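Local atomic coordinates of rhamnose ABC transporter, periplasmic rhamnose-binding protein (Kribbella flavida, PDB entry 4KVF), a protein that probably binds rhamnose or a related sugar outside the membrane and hands it to an ABC transporter for uptake. Residues Y267-T272 with A335-F340; A43-Q48 with S87-L92; T187-P192 with L197-I202; G218-Y223 with S241-A246; G314-T317 with E323-L326. All blocks are in the same frame, centred on the assembly; numbering follows the deposited sequence.

Contact 1 of 5, residues Y267-T272 with A335-F340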
# COMPACT_ATOMS: atom_id res chain seq x y z
N TYR A 267 -20.92 1.78 2.56
CA TYR A 267 -20.98 3.23 2.45
C TYR A 267 -20.91 3.71 0.99
O TYR A 267 -21.41 4.78 0.64
CB TYR A 267 -19.90 3.89 3.33
CG TYR A 267 -20.06 3.49 4.78
CD1 TYR A 267 -21.18 3.88 5.49
CD2 TYR A 267 -19.11 2.70 5.43
CE1 TYR A 267 -21.37 3.51 6.80
CE2 TYR A 267 -19.29 2.33 6.75
CZ TYR A 267 -20.42 2.74 7.43
OH TYR A 267 -20.62 2.38 8.74
N VAL A 268 -20.30 2.89 0.14
CA VAL A 268 -20.30 3.15 -1.29
C VAL A 268 -21.68 2.83 -1.88
O VAL A 268 -22.26 3.64 -2.60
CB VAL A 268 -19.19 2.34 -1.99
CG1 VAL A 268 -19.34 2.43 -3.50
CG2 VAL A 268 -17.83 2.84 -1.56
N LYS A 269 -22.20 1.66 -1.52
CA LYS A 269 -23.51 1.24 -2.02
C LYS A 269 -24.66 2.12 -1.52
O LYS A 269 -25.70 2.20 -2.18
CB LYS A 269 -23.75 -0.24 -1.70
CG LYS A 269 -22.78 -1.19 -2.41
CD LYS A 269 -23.13 -2.66 -2.21
CE LYS A 269 -22.34 -3.56 -3.16
NZ LYS A 269 -22.46 -3.17 -4.59
N ASP A 270 -24.49 2.78 -0.38
CA ASP A 270 -25.57 3.64 0.13
C ASP A 270 -25.43 5.11 -0.27
O ASP A 270 -26.28 5.94 0.07
CB ASP A 270 -25.84 3.44 1.64
CG ASP A 270 -24.83 4.16 2.55
OD1 ASP A 270 -23.88 4.80 2.06
OD2 ASP A 270 -25.00 4.06 3.79
N GLY A 271 -24.37 5.43 -1.01
CA GLY A 271 -24.19 6.76 -1.56
C GLY A 271 -23.44 7.77 -0.69
O GLY A 271 -23.32 8.94 -1.05
N THR A 272 -22.93 7.32 0.45
CA THR A 272 -22.21 8.22 1.35
C THR A 272 -20.85 8.56 0.77
O THR A 272 -20.39 9.71 0.81
CB THR A 272 -22.03 7.60 2.75
OG1 THR A 272 -23.31 7.33 3.32
CG2 THR A 272 -21.26 8.55 3.66
N ALA A 335 -18.75 1.51 -9.35
CA ALA A 335 -18.53 0.84 -10.63
C ALA A 335 -17.59 -0.36 -10.53
O ALA A 335 -17.69 -1.29 -11.31
CB ALA A 335 -18.02 1.83 -11.67
N ASN A 336 -16.68 -0.32 -9.55
CA ASN A 336 -15.69 -1.39 -9.42
C ASN A 336 -15.51 -1.98 -8.01
O ASN A 336 -14.59 -2.77 -7.79
CB ASN A 336 -14.33 -0.94 -9.98
CG ASN A 336 -13.59 0.01 -9.05
OD1 ASN A 336 -14.19 0.59 -8.14
ND2 ASN A 336 -12.29 0.18 -9.27
N ILE A 337 -16.37 -1.62 -7.06
CA ILE A 337 -16.15 -2.03 -5.67
C ILE A 337 -16.32 -3.54 -5.37
O ILE A 337 -15.65 -4.08 -4.49
CB ILE A 337 -16.97 -1.17 -4.66
CG1 ILE A 337 -16.51 -1.42 -3.22
CG2 ILE A 337 -18.46 -1.42 -4.81
CD1 ILE A 337 -16.07 -0.18 -2.49
N ASP A 338 -17.19 -4.22 -6.11
CA ASP A 338 -17.36 -5.66 -5.91
C ASP A 338 -16.26 -6.49 -6.58
O ASP A 338 -16.17 -7.70 -6.37
CB ASP A 338 -18.74 -6.15 -6.37
CG ASP A 338 -19.87 -5.72 -5.44
OD1 ASP A 338 -19.59 -5.20 -4.34
OD2 ASP A 338 -21.04 -5.92 -5.82
N GLN A 339 -15.42 -5.83 -7.38
CA GLN A 339 -14.31 -6.50 -8.06
C GLN A 339 -13.21 -6.85 -7.07
O GLN A 339 -12.32 -7.64 -7.36
CB GLN A 339 -13.74 -5.61 -9.18
CG GLN A 339 -14.74 -5.20 -10.26
CD GLN A 339 -14.13 -4.32 -11.33
OE1 GLN A 339 -12.91 -4.13 -11.39
NE2 GLN A 339 -14.98 -3.76 -12.20
N PHE A 340 -13.28 -6.24 -5.88
CA PHE A 340 -12.28 -6.46 -4.85
C PHE A 340 -12.91 -7.03 -3.59
O PHE A 340 -14.00 -6.63 -3.20
CB PHE A 340 -11.56 -5.14 -4.53
CG PHE A 340 -11.09 -4.38 -5.75
CD1 PHE A 340 -11.94 -3.52 -6.43
CD2 PHE A 340 -9.79 -4.54 -6.22
CE1 PHE A 340 -11.51 -2.84 -7.55
CE2 PHE A 340 -9.35 -3.86 -7.34
CZ PHE A 340 -10.22 -3.00 -8.02
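Val268 and Lys269, in the last turn of helix 261-269, meet Ile337 and Asp338 of the chain's C-terminal tail. Val268 and Ile337 meet end-on through their methyls. CG2 of Val268 lies 3.6 Å from CD1 of Ile337, and CB of Val268 is 4.0 Å from the same methyl. Ile337 carries CG1 anti to its backbone N (chi1 -169°), which directs the CG1 branch toward the valine. Both side chains are buried, and Phe276 of strand 276-278 touches each.

Lys269 can be followed outward from the backbone. Its CB, CG and CD run out in an extended chain without touching the tail. CE is the first atom to meet it, 3.4 Å from OD1 of Asp338. The chain then bends at chi4 (-53°), and NZ comes 3.3 Å from OD2 of Asp338. This is a salt bridge, and its hydrogen bond is weak. NZ also passes 4.4 Å from CG2 of Ile337. The lysine lies crosswise to the aspartate side chain. Asp338 has a stronger partner in Arg265, one turn earlier on the helix, which binds OD1 and also the carbonyl O of Ile337.

Within these segments, the tail meets the helix through a buried apolar pair and an exposed charged pair, with Arg265 as a further tie. The long, weak lysine bond suggests that Lys269 mainly adds to the positive charge facing Asp338, while Arg265 holds it more firmly.

Contact 2 of 5, residues A43-Q48 with S87-L92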
# COMPACT_ATOMS: atom_id res chain seq x y z
N ALA A 43 9.57 -17.74 -1.48
CA ALA A 43 8.93 -17.78 -0.17
C ALA A 43 8.50 -16.38 0.26
O ALA A 43 9.22 -15.42 -0.00
CB ALA A 43 9.87 -18.37 0.86
N TYR A 44 7.35 -16.29 0.92
CA TYR A 44 6.79 -15.02 1.38
C TYR A 44 6.80 -14.95 2.90
O TYR A 44 6.39 -15.90 3.59
CB TYR A 44 5.36 -14.85 0.88
CG TYR A 44 5.31 -14.45 -0.56
CD1 TYR A 44 5.59 -15.37 -1.56
CD2 TYR A 44 5.03 -13.15 -0.92
CE1 TYR A 44 5.58 -15.00 -2.90
CE2 TYR A 44 5.01 -12.77 -2.25
CZ TYR A 44 5.29 -13.70 -3.23
OH TYR A 44 5.26 -13.31 -4.56
N LEU A 45 7.26 -13.81 3.42
CA LEU A 45 7.31 -13.54 4.86
C LEU A 45 6.66 -12.19 5.09
O LEU A 45 7.35 -11.15 5.11
CB LEU A 45 8.76 -13.52 5.37
CG LEU A 45 9.03 -13.14 6.83
CD1 LEU A 45 8.13 -13.89 7.79
CD2 LEU A 45 10.50 -13.42 7.16
N PRO A 46 5.34 -12.19 5.28
CA PRO A 46 4.62 -10.95 5.58
C PRO A 46 4.89 -10.52 7.02
O PRO A 46 5.57 -11.24 7.76
CB PRO A 46 3.16 -11.34 5.39
CG PRO A 46 3.13 -12.79 5.80
CD PRO A 46 4.46 -13.38 5.37
N LYS A 47 4.37 -9.36 7.42
CA LYS A 47 4.51 -8.90 8.80
C LYS A 47 3.78 -9.81 9.78
O LYS A 47 4.31 -10.14 10.84
CB LYS A 47 4.03 -7.46 8.94
CG LYS A 47 4.81 -6.49 8.07
CD LYS A 47 4.55 -5.05 8.45
CE LYS A 47 5.70 -4.17 8.02
NZ LYS A 47 5.38 -2.73 8.24
N GLN A 48 2.56 -10.21 9.43
CA GLN A 48 1.78 -11.13 10.24
C GLN A 48 0.94 -12.06 9.37
O GLN A 48 0.26 -11.61 8.44
CB GLN A 48 0.86 -10.38 11.21
CG GLN A 48 1.55 -9.82 12.45
CD GLN A 48 0.58 -9.55 13.59
OE1 GLN A 48 -0.45 -10.21 13.72
NE2 GLN A 48 0.92 -8.57 14.43
N SER A 87 14.25 -15.05 12.72
CA SER A 87 14.16 -16.50 12.88
C SER A 87 13.57 -17.12 11.61
O SER A 87 14.03 -18.16 11.14
CB SER A 87 13.32 -16.88 14.11
OG SER A 87 11.97 -16.44 13.96
N TYR A 88 12.58 -16.44 11.04
CA TYR A 88 11.96 -16.93 9.81
C TYR A 88 12.89 -16.79 8.61
O TYR A 88 12.96 -17.69 7.78
CB TYR A 88 10.61 -16.23 9.55
CG TYR A 88 9.55 -16.58 10.57
CD1 TYR A 88 8.86 -17.78 10.50
CD2 TYR A 88 9.27 -15.73 11.63
CE1 TYR A 88 7.90 -18.11 11.45
CE2 TYR A 88 8.31 -16.06 12.59
CZ TYR A 88 7.63 -17.25 12.49
OH TYR A 88 6.68 -17.57 13.43
N ILE A 89 13.60 -15.67 8.50
CA ILE A 89 14.53 -15.48 7.39
C ILE A 89 15.61 -16.57 7.42
O ILE A 89 15.99 -17.13 6.39
CB ILE A 89 15.19 -14.10 7.46
CG1 ILE A 89 14.15 -13.01 7.19
CG2 ILE A 89 16.37 -14.02 6.44
CD1 ILE A 89 14.60 -11.61 7.60
N ASN A 90 16.10 -16.86 8.62
CA ASN A 90 17.14 -17.88 8.79
C ASN A 90 16.64 -19.25 8.37
O ASN A 90 17.38 -20.04 7.78
CB ASN A 90 17.64 -17.90 10.24
CG ASN A 90 18.58 -16.73 10.55
OD1 ASN A 90 19.25 -16.21 9.65
ND2 ASN A 90 18.63 -16.32 11.81
N THR A 91 15.37 -19.53 8.68
CA THR A 91 14.76 -20.78 8.25
C THR A 91 14.71 -20.85 6.72
O THR A 91 15.06 -21.87 6.13
CB THR A 91 13.33 -20.92 8.79
OG1 THR A 91 13.37 -20.86 10.22
CG2 THR A 91 12.72 -22.25 8.35
N LEU A 92 14.28 -19.76 6.08
CA LEU A 92 14.18 -19.76 4.63
C LEU A 92 15.54 -19.95 3.96
O LEU A 92 15.64 -20.60 2.92
CB LEU A 92 13.51 -18.48 4.13
CG LEU A 92 12.05 -18.31 4.58
CD1 LEU A 92 11.49 -16.99 4.06
CD2 LEU A 92 11.19 -19.49 4.10
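Leu45 and Ala43 of strand 41-45 pack under helix 85-94, which lies on one face of the parallel sheet in an alpha/beta domain of the periplasmic-binding-protein fold. The axes of 43-45 and 87-92 run almost antiparallel, at 174°, and come within 9.9 Å of each other.

Leu45 crosses both Tyr88 and Ile89 at about a right angle. With its CG anti to the backbone N (chi1 175°), it lifts two methyls to the helix. CD2 is 3.7 Å from CB of Tyr88 and equally close to CG1 of Ile89. CD1 lies 3.8 Å from CB of Tyr88 and approaches the ring obliquely. The tyrosine begins by pointing at the strand, but its ring leads away, so mainly the base of the residue is used. An alanine in place of Leu45 would remove both methyls and would probably open a gap beneath Tyr88 and Ile89. Val102 on the neighbouring strand 99-102 also touches Leu45, and Leu114 of helix 111-119 touches Ile89.

One helical turn past Tyr88, Leu92 sits over Ala43. The small alanine fits under the fork of the leucine: its CB is 3.7 Å from CD2 of Leu92 and 3.8 Å from CD1.

Contact 3 of 5, residues T187-P192 with L197-I202; sequences TELAKP and LKLVKI
Leu189, near the C-terminal end of helix 176-189, approaches the start of strand 197-204, and its CA is 6.9 Å from that of Leu197. The two segments belong to one beta-alpha-beta unit: strand 164-170, helix 176-189 and strand 197-204. The contact lies where the chain leaves the helix and turns back into the sheet. Strand 197-204 is the outermost on its side of the sheet and bonds along its backbone to strand 164-170.

Three leucines make the packing. Leu189 points at the strand and lies across both Leu197 and Leu199. Its CG stands anti to the carbonyl carbon (chi1 -74°), and its two methyls divide between the partners. CD2 goes to Leu197, 3.8 Å from its CB and 4.1 Å from its CD1. CD1 goes to Leu199, 3.9 Å from its CB. Leu197 and Leu199 are two apart in the strand, and both point toward the helix. Val153 of helix 145-159 also touches Leu189, and Ile166 of strand 164-170 touches Leu197, so the cluster continues into the layer between helices and sheet.

Lys191, in the loop, reaches back to Glu188 in the helix. Its NZ forms a salt bridge with OE2 of Glu188 at 3.0 Å, on the syn side and 23° out of the carboxylate plane.

Between the two backbones sits a water, 2.7 Å from O of Leu197. Its approach to O of Leu189, at 2.5 Å, is unusually short, and that bond is doubtful.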
# COMPACT_ATOMS: atom_id res chain seq x y z
N THR A 187 1.85 20.18 -0.49
CA THR A 187 2.65 20.61 -1.64
C THR A 187 1.75 20.71 -2.86
O THR A 187 1.87 21.66 -3.65
CB THR A 187 3.85 19.69 -1.90
OG1 THR A 187 3.38 18.43 -2.40
CG2 THR A 187 4.63 19.47 -0.60
N GLU A 188 0.85 19.74 -3.00
CA GLU A 188 -0.13 19.76 -4.09
C GLU A 188 -1.09 20.95 -4.01
O GLU A 188 -1.34 21.62 -5.02
CB GLU A 188 -0.93 18.46 -4.11
CG GLU A 188 -0.18 17.27 -4.67
CD GLU A 188 0.11 17.42 -6.16
OE1 GLU A 188 -0.86 17.48 -6.95
OE2 GLU A 188 1.30 17.48 -6.53
N LEU A 189 -1.61 21.21 -2.82
CA LEU A 189 -2.52 22.33 -2.61
C LEU A 189 -1.88 23.68 -2.90
O LEU A 189 -2.57 24.65 -3.24
CB LEU A 189 -3.04 22.29 -1.17
CG LEU A 189 -4.08 21.20 -0.93
CD1 LEU A 189 -4.31 21.00 0.55
CD2 LEU A 189 -5.39 21.57 -1.64
N ALA A 190 -0.55 23.75 -2.79
CA ALA A 190 0.18 25.00 -3.01
C ALA A 190 0.39 25.32 -4.49
O ALA A 190 0.87 26.40 -4.83
CB ALA A 190 1.51 24.97 -2.27
N LYS A 191 0.06 24.37 -5.36
CA LYS A 191 0.14 24.60 -6.81
C LYS A 191 -0.95 25.58 -7.22
O LYS A 191 -2.05 25.56 -6.66
CB LYS A 191 -0.03 23.29 -7.58
CG LYS A 191 1.10 22.29 -7.36
CD LYS A 191 0.79 20.98 -8.08
CE LYS A 191 2.04 20.17 -8.35
NZ LYS A 191 1.74 18.94 -9.13
N PRO A 192 -0.64 26.45 -8.20
CA PRO A 192 -1.57 27.46 -8.71
C PRO A 192 -2.96 26.89 -9.05
O PRO A 192 -3.95 27.52 -8.70
CB PRO A 192 -0.87 27.98 -9.97
CG PRO A 192 0.59 27.82 -9.66
CD PRO A 192 0.70 26.57 -8.82
N LEU A 197 -8.89 25.53 -3.46
CA LEU A 197 -9.10 24.54 -2.40
C LEU A 197 -8.34 25.00 -1.17
O LEU A 197 -7.16 25.36 -1.27
CB LEU A 197 -8.58 23.17 -2.81
CG LEU A 197 -9.47 22.20 -3.58
CD1 LEU A 197 -8.88 20.79 -3.55
CD2 LEU A 197 -10.88 22.19 -3.03
N LYS A 198 -8.99 25.00 -0.01
CA LYS A 198 -8.35 25.43 1.22
C LYS A 198 -8.42 24.35 2.29
O LYS A 198 -9.50 23.88 2.65
CB LYS A 198 -8.99 26.71 1.76
CG LYS A 198 -8.96 27.89 0.78
CD LYS A 198 -7.55 28.15 0.25
CE LYS A 198 -7.50 29.43 -0.57
N LEU A 199 -7.26 23.95 2.79
CA LEU A 199 -7.18 23.01 3.90
C LEU A 199 -7.40 23.77 5.21
O LEU A 199 -6.55 24.57 5.60
CB LEU A 199 -5.81 22.34 3.90
CG LEU A 199 -5.51 21.38 5.06
CD1 LEU A 199 -6.50 20.22 5.07
CD2 LEU A 199 -4.07 20.87 4.97
N VAL A 200 -8.54 23.56 5.87
CA VAL A 200 -8.90 24.38 7.03
C VAL A 200 -8.49 23.78 8.37
O VAL A 200 -8.37 24.50 9.36
CB VAL A 200 -10.41 24.69 7.09
CG1 VAL A 200 -10.83 25.53 5.89
CG2 VAL A 200 -11.23 23.39 7.16
N LYS A 201 -8.29 22.47 8.40
CA LYS A 201 -8.03 21.79 9.66
C LYS A 201 -7.51 20.39 9.42
O LYS A 201 -7.92 19.70 8.48
CB LYS A 201 -9.32 21.75 10.49
CG LYS A 201 -9.18 21.11 11.88
CD LYS A 201 -8.30 21.93 12.80
CE LYS A 201 -8.23 21.29 14.18
NZ LYS A 201 -7.36 22.06 15.12
N ILE A 202 -6.58 19.97 10.27
CA ILE A 202 -6.22 18.57 10.37
C ILE A 202 -6.62 18.08 11.75
O ILE A 202 -6.18 18.63 12.76
CB ILE A 202 -4.71 18.36 10.16
CG1 ILE A 202 -4.29 18.88 8.78
CG2 ILE A 202 -4.35 16.88 10.35
CD1 ILE A 202 -2.79 18.91 8.57
O HOH W 1 -4.56 25.50 -1.95

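Contact 4 of 5, residues G218-Y223 with S241-A246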
# COMPACT_ATOMS: atom_id res chain seq x y z
N GLY A 218 -16.90 16.46 14.97
CA GLY A 218 -16.35 17.74 15.38
C GLY A 218 -15.99 18.63 14.20
O GLY A 218 -16.20 19.84 14.25
N LEU A 219 -15.46 18.03 13.14
CA LEU A 219 -15.09 18.81 11.96
C LEU A 219 -16.31 19.44 11.32
O LEU A 219 -16.32 20.63 10.97
CB LEU A 219 -14.36 17.94 10.92
CG LEU A 219 -12.91 17.55 11.23
CD1 LEU A 219 -12.39 16.52 10.23
CD2 LEU A 219 -12.02 18.79 11.23
N LEU A 220 -17.37 18.66 11.20
CA LEU A 220 -18.58 19.13 10.54
C LEU A 220 -19.32 20.20 11.32
O LEU A 220 -19.97 21.07 10.73
CB LEU A 220 -19.50 17.95 10.23
CG LEU A 220 -18.91 17.12 9.08
CD1 LEU A 220 -19.64 15.80 8.92
CD2 LEU A 220 -19.00 17.94 7.81
N GLN A 221 -19.23 20.14 12.64
CA GLN A 221 -19.87 21.16 13.48
C GLN A 221 -19.05 22.45 13.48
O GLN A 221 -19.61 23.54 13.51
CB GLN A 221 -20.06 20.64 14.91
CG GLN A 221 -21.13 19.57 15.05
CD GLN A 221 -21.28 19.05 16.47
OE1 GLN A 221 -20.74 19.63 17.41
NE2 GLN A 221 -22.02 17.95 16.63
N SER A 222 -17.73 22.31 13.42
CA SER A 222 -16.84 23.46 13.48
C SER A 222 -16.72 24.21 12.16
O SER A 222 -16.54 25.42 12.14
CB SER A 222 -15.46 23.02 13.96
OG SER A 222 -15.59 22.24 15.14
N TYR A 223 -16.84 23.48 11.05
CA TYR A 223 -16.73 24.09 9.72
C TYR A 223 -18.00 23.87 8.87
O TYR A 223 -18.06 22.95 8.06
CB TYR A 223 -15.47 23.58 9.00
CG TYR A 223 -14.21 23.92 9.77
CD1 TYR A 223 -13.58 25.15 9.60
CD2 TYR A 223 -13.69 23.05 10.72
CE1 TYR A 223 -12.45 25.48 10.32
CE2 TYR A 223 -12.55 23.37 11.45
CZ TYR A 223 -11.94 24.60 11.25
OH TYR A 223 -10.82 24.94 11.96
N SER A 241 -17.41 8.04 7.50
CA SER A 241 -18.52 7.62 6.65
C SER A 241 -19.70 7.18 7.49
O SER A 241 -20.86 7.50 7.19
CB SER A 241 -18.09 6.48 5.73
OG SER A 241 -16.97 6.87 4.96
N ARG A 242 -19.41 6.43 8.55
CA ARG A 242 -20.46 5.95 9.42
C ARG A 242 -21.18 7.12 10.09
O ARG A 242 -22.39 7.10 10.24
CB ARG A 242 -19.93 4.97 10.48
CG ARG A 242 -21.04 4.29 11.27
CD ARG A 242 -20.49 3.21 12.20
NE ARG A 242 -19.74 3.78 13.31
CZ ARG A 242 -18.41 3.76 13.39
NH1 ARG A 242 -17.81 4.30 14.45
NH2 ARG A 242 -17.68 3.22 12.43
N TYR A 243 -20.42 8.14 10.48
CA TYR A 243 -21.06 9.33 11.04
C TYR A 243 -21.90 10.04 10.00
O TYR A 243 -23.07 10.34 10.23
CB TYR A 243 -20.06 10.33 11.63
CG TYR A 243 -20.76 11.61 11.98
CD1 TYR A 243 -21.63 11.66 13.05
CD2 TYR A 243 -20.58 12.77 11.23
CE1 TYR A 243 -22.30 12.83 13.38
CE2 TYR A 243 -21.25 13.94 11.54
CZ TYR A 243 -22.11 13.97 12.62
OH TYR A 243 -22.78 15.13 12.95
N VAL A 244 -21.30 10.35 8.86
CA VAL A 244 -22.00 11.09 7.81
C VAL A 244 -23.25 10.35 7.32
O VAL A 244 -24.30 10.97 7.11
CB VAL A 244 -21.05 11.47 6.65
CG1 VAL A 244 -21.83 12.01 5.47
CG2 VAL A 244 -20.03 12.49 7.14
N SER A 245 -23.15 9.03 7.20
CA SER A 245 -24.27 8.20 6.73
C SER A 245 -25.51 8.34 7.61
O SER A 245 -26.64 8.29 7.12
CB SER A 245 -23.84 6.74 6.65
OG SER A 245 -24.86 5.94 6.08
N ALA A 246 -25.30 8.52 8.91
CA ALA A 246 -26.42 8.57 9.85
C ALA A 246 -26.67 9.97 10.40
O ALA A 246 -27.29 10.14 11.45
CB ALA A 246 -26.18 7.58 10.99
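Leu220 of helix 209-222 meets Tyr243 and Val244 of helix 234-245 through a single methyl, CD1. This atom lies 3.6 Å from CE2 of Tyr243 and 3.9 Å from CD2. It sits at the edge of the ring, in its plane, and not over a face. The same methyl is 3.8 Å from CG2 of Val244. The leucine and tyrosine side chains run antiparallel beside one another. Val244 is set roughly perpendicular to the leucine.

The torsions explain the meeting. Tyr243 holds CG anti to its backbone N (chi1 171°), and its ring extends toward the other helix with the CD2-CE2 edge leading. Val244 has CG2 anti to the carbonyl carbon, which puts this branch within touch of the leucine. All three residues are buried. The backbones stay well apart, with 9.2 Å between CA of Leu220 and CA of Val244.

Further out, Phe213 of helix 209-222 meets the Tyr243 ring edge to face and is likely to limit how the ring can turn. Tyr249 touches both Leu220 and Tyr243. Near its C-terminal end, helix 209-222 has a second bond at one carbonyl. OG of Ser222 reaches O of Gly218 at 2.6 Å, tilted 28° from the carbonyl plane. The backbone N of Ser222 reaches the same oxygen from the opposite face.

The two helices flank strand 226-231 in the chain. They are consecutive helices in the alternating beta-alpha pattern of the periplasmic-binding-protein domain, packed beside each other on the parallel sheet.

Contact 5 of 5, residues G314-T317 with E323-L326; sequences GEYT and EIVL
The Tyr316 ring turns an edge to strand 323-325 and the residue after it. At that edge, near the ring plane, lie the carbonyl oxygens of Val325 and Leu326. CE1 of Tyr316 is 3.2 Å from O of Val325. CG2 of Ile324 comes in obliquely, 3.9 Å from CD1 of Tyr316, and the two side chains stand nearly square to each other.

The phenol end makes the polar bond. OH of Tyr316 donates to O of Leu326 at 2.8 Å, in the carbonyl plane and on a lone pair, with a C=O...donor angle of 134°. CD1 of Leu326 lies 3.5 Å from the same OH.

Strand 315-317 pairs with strand 307-309 in a small antiparallel sheet, whereas strand 323-325 is an outermost strand of the six-stranded parallel sheet. The contact therefore joins a two-stranded hairpin to the edge of an alpha/beta domain. Leu287 of helix 281-296 touches both Tyr316 and Ile324. A phenylalanine in place of Tyr316 would keep the ring but would probably leave O of Leu326 without this donor.

A water gives a second link: it donates to O of Thr317 at 2.7 Å and accepts from N of Val325 at 3.0 Å.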
# COMPACT_ATOMS: atom_id res chain seq x y z
N GLY A 314 1.98 -6.04 -16.77
CA GLY A 314 2.68 -5.34 -17.83
C GLY A 314 4.15 -5.12 -17.51
O GLY A 314 4.76 -5.86 -16.75
N GLU A 315 4.72 -4.07 -18.10
CA GLU A 315 6.16 -3.80 -17.98
C GLU A 315 6.48 -2.83 -16.85
O GLU A 315 5.76 -1.84 -16.62
CB GLU A 315 6.71 -3.24 -19.30
CG GLU A 315 8.24 -3.15 -19.36
CD GLU A 315 8.75 -2.61 -20.69
OE1 GLU A 315 8.22 -1.57 -21.15
OE2 GLU A 315 9.66 -3.23 -21.28
N TYR A 316 7.56 -3.12 -16.13
CA TYR A 316 8.01 -2.27 -15.04
C TYR A 316 9.40 -1.73 -15.30
O TYR A 316 10.23 -2.40 -15.90
CB TYR A 316 7.97 -3.03 -13.72
CG TYR A 316 6.56 -3.03 -13.18
CD1 TYR A 316 6.12 -1.99 -12.37
CD2 TYR A 316 5.66 -4.00 -13.57
CE1 TYR A 316 4.81 -1.96 -11.90
CE2 TYR A 316 4.35 -3.97 -13.12
CZ TYR A 316 3.94 -2.95 -12.27
OH TYR A 316 2.63 -2.92 -11.84
N THR A 317 9.64 -0.49 -14.86
CA THR A 317 10.99 0.07 -14.88
C THR A 317 11.43 0.27 -13.43
O THR A 317 10.72 0.90 -12.64
CB THR A 317 11.04 1.41 -15.61
OG1 THR A 317 10.61 1.25 -16.98
CG2 THR A 317 12.49 1.97 -15.61
N GLU A 323 13.73 0.48 -6.01
CA GLU A 323 12.30 0.59 -5.75
C GLU A 323 11.51 0.36 -7.03
O GLU A 323 11.79 0.99 -8.06
CB GLU A 323 11.94 1.96 -5.18
CG GLU A 323 10.46 2.16 -5.02
CD GLU A 323 10.10 3.46 -4.33
OE1 GLU A 323 9.97 4.49 -5.02
OE2 GLU A 323 9.96 3.45 -3.09
N ILE A 324 10.54 -0.55 -6.95
CA ILE A 324 9.64 -0.82 -8.04
C ILE A 324 8.23 -0.44 -7.59
O ILE A 324 7.71 -1.01 -6.64
CB ILE A 324 9.67 -2.32 -8.42
CG1 ILE A 324 11.10 -2.73 -8.78
CG2 ILE A 324 8.71 -2.59 -9.58
CD1 ILE A 324 11.28 -4.24 -8.99
N VAL A 325 7.64 0.55 -8.26
CA VAL A 325 6.35 1.08 -7.80
C VAL A 325 5.22 0.38 -8.54
O VAL A 325 5.19 0.39 -9.77
CB VAL A 325 6.26 2.60 -8.10
CG1 VAL A 325 4.90 3.15 -7.67
CG2 VAL A 325 7.39 3.32 -7.37
N LEU A 326 4.29 -0.22 -7.79
CA LEU A 326 3.22 -1.01 -8.38
C LEU A 326 2.41 -0.17 -9.35
O LEU A 326 2.09 -0.60 -10.46
CB LEU A 326 2.31 -1.59 -7.29
CG LEU A 326 1.01 -2.25 -7.72
CD1 LEU A 326 1.27 -3.48 -8.61
CD2 LEU A 326 0.19 -2.64 -6.50
O HOH W 2 9.04 1.61 -10.66

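Contacts 2 and 4 are buried and wholly apolar: one packs a helix on a sheet, the other a helix on a helix. They lie on opposite sides of the chain's centre, about 42 Å apart between centres. Contacts 1, 3 and 5 are partly buried and add polar links: a salt bridge in contact 1, a water between carbonyls in contact 3, and in contact 5 a tyrosine hydroxyl bond to a carbonyl and a separate bridging water. Contacts 2 and 5 reach the same six-stranded sheet. Contact 3 lies at the four-stranded one and touches contact 4, where Lys201 packs on Leu219 and Tyr223. Contact 4 also meets contact 1, through a probable hydrogen bond between Ser245 and Asp270.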